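Local coordinates for putative hemin ABC transport system, membrane protein (Burkholderia cenocepacia J2315, PDB 5B57), which probably serves as the membrane-spanning subunit of an ABC importer that carries heme across the cell membrane, at residues G256-R261 with L291-L296. Sequence-based numbering, arbitrary orientation.
Sequences GVLLVR and LVAVAL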
loop_
_atom_site.group_PDB
_atom_site.type_symbol
_atom_site.label_atom_id
_atom_site.label_comp_id
_atom_site.label_asym_id
_atom_site.label_seq_id
_atom_site.Cartn_x
_atom_site.Cartn_y
_atom_site.Cartn_z
ATOM N N GLY A 256 27.662 0.977 -8.784
ATOM C CA GLY A 256 27.280 -0.125 -9.642
ATOM C C GLY A 256 27.849 -1.443 -9.170
ATOM O O GLY A 256 27.171 -2.470 -9.207
ATOM N N VAL A 257 29.098 -1.427 -8.698
ATOM C CA VAL A 257 29.742 -2.665 -8.252
ATOM C C VAL A 257 29.047 -3.206 -7.007
ATOM O O VAL A 257 28.722 -4.398 -6.921
ATOM C CB VAL A 257 31.250 -2.434 -8.019
ATOM C CG1 VAL A 257 31.798 -3.428 -7.013
ATOM C CG2 VAL A 257 32.015 -2.553 -9.329
ATOM N N LEU A 258 28.765 -2.319 -6.044
ATOM C CA LEU A 258 28.171 -2.744 -4.775
ATOM C C LEU A 258 26.792 -3.367 -4.955
ATOM O O LEU A 258 26.400 -4.252 -4.180
ATOM C CB LEU A 258 28.066 -1.557 -3.829
ATOM C CG LEU A 258 29.321 -0.850 -3.370
ATOM C CD1 LEU A 258 28.862 0.297 -2.498
ATOM C CD2 LEU A 258 30.169 -1.831 -2.591
ATOM N N LEU A 259 26.024 -2.906 -5.948
ATOM C CA LEU A 259 24.718 -3.510 -6.205
ATOM C C LEU A 259 24.870 -4.922 -6.765
ATOM O O LEU A 259 24.270 -5.867 -6.243
ATOM C CB LEU A 259 23.894 -2.637 -7.155
ATOM C CG LEU A 259 23.430 -1.266 -6.600
ATOM C CD1 LEU A 259 22.571 -0.490 -7.608
ATOM C CD2 LEU A 259 22.720 -1.436 -5.262
ATOM N N VAL A 260 25.700 -5.081 -7.810
ATOM C CA VAL A 260 25.997 -6.389 -8.394
ATOM C C VAL A 260 26.400 -7.399 -7.318
ATOM O O VAL A 260 26.006 -8.572 -7.363
ATOM C CB VAL A 260 27.100 -6.281 -9.461
ATOM C CG1 VAL A 260 27.413 -7.655 -10.007
ATOM C CG2 VAL A 260 26.708 -5.325 -10.588
ATOM N N ARG A 261 27.206 -6.968 -6.345
ATOM C CA ARG A 261 27.590 -7.869 -5.263
ATOM C C ARG A 261 26.416 -8.262 -4.374
ATOM O O ARG A 261 26.644 -8.952 -3.377
ATOM C CB ARG A 261 28.696 -7.236 -4.413
ATOM C CG ARG A 261 30.148 -7.460 -4.909
ATOM C CD ARG A 261 30.401 -7.084 -6.398
ATOM N NE ARG A 261 31.753 -7.452 -6.848
ATOM C CZ ARG A 261 32.175 -7.448 -8.118
ATOM N NH1 ARG A 261 31.358 -7.097 -9.103
ATOM N NH2 ARG A 261 33.424 -7.804 -8.408
ATOM N N LEU A 291 21.124 1.034 -0.009
ATOM C CA LEU A 291 20.903 2.475 0.172
ATOM C C LEU A 291 22.196 3.288 0.026
ATOM O O LEU A 291 22.246 4.277 -0.718
ATOM C CB LEU A 291 20.265 2.724 1.528
ATOM C CG LEU A 291 18.875 2.113 1.507
ATOM C CD1 LEU A 291 18.197 2.398 2.818
ATOM C CD2 LEU A 291 18.103 2.693 0.317
ATOM N N VAL A 292 23.253 2.896 0.739
ATOM C CA VAL A 292 24.515 3.602 0.556
ATOM C C VAL A 292 25.009 3.456 -0.885
ATOM O O VAL A 292 25.558 4.408 -1.450
ATOM C CB VAL A 292 25.563 3.144 1.593
ATOM C CG1 VAL A 292 25.737 1.715 1.530
ATOM C CG2 VAL A 292 26.891 3.705 1.280
ATOM N N ALA A 293 24.766 2.319 -1.542
ATOM C CA ALA A 293 25.219 2.244 -2.935
ATOM C C ALA A 293 24.345 3.097 -3.851
ATOM O O ALA A 293 24.866 3.792 -4.731
ATOM C CB ALA A 293 25.272 0.801 -3.430
ATOM N N VAL A 294 23.021 3.072 -3.657
ATOM C CA VAL A 294 22.151 3.951 -4.444
ATOM C C VAL A 294 22.468 5.415 -4.172
ATOM O O VAL A 294 22.504 6.234 -5.100
ATOM C CB VAL A 294 20.670 3.646 -4.163
ATOM C CG1 VAL A 294 19.790 4.760 -4.709
ATOM C CG2 VAL A 294 20.307 2.304 -4.755
ATOM N N ALA A 295 22.690 5.772 -2.897
ATOM C CA ALA A 295 22.910 7.177 -2.553
ATOM C C ALA A 295 24.172 7.704 -3.216
ATOM O O ALA A 295 24.212 8.840 -3.699
ATOM C CB ALA A 295 22.984 7.329 -1.040
ATOM N N LEU A 296 25.186 6.847 -3.307
ATOM C CA LEU A 296 26.471 7.203 -3.889
ATOM C C LEU A 296 26.388 7.390 -5.406
ATOM O O LEU A 296 26.978 8.342 -5.935
ATOM C CB LEU A 296 27.482 6.126 -3.510
ATOM C CG LEU A 296 28.849 6.277 -4.131
ATOM C CD1 LEU A 296 29.450 7.573 -3.635
ATOM C CD2 LEU A 296 29.719 5.089 -3.781
#
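L258 and L259, neighbours in the last turn of helix 242-260, meet the methyl of A293 on helix 283-305. L258 comes first along the chain and points at the partner helix: its CB and the CB of A293 are 3.7 Å apart. With CG beside the backbone N (chi1 -62°) and CD1 extended away from CA (chi2 178°), L258 CD1 also lies 3.7 Å from A293 CB. L259 starts out along the flank of the interface, yet its CD2 methyl swings inward to lie 3.9 Å from A293 CB, while L259 CD2 lies a looser 4.5 Å from V294 CG2. Beyond this pair, L259 also packs on A124, and V294 on T121 and M125, so helix 94-128 borders the contact on the L259 side. The axes of the helical pieces 256-260 and 291-296 run antiparallel but inclined, at 153°, and come within 8.8 Å. The CA atoms of L258 and A293 are 6.1 Å apart, a spacing consistent with the small alanine side chain at this position. No hydrogen bond crosses between the segments; purely aliphatic contacts join these two predicted transmembrane helices, implying association through van der Waals packing and burial of methyl groups.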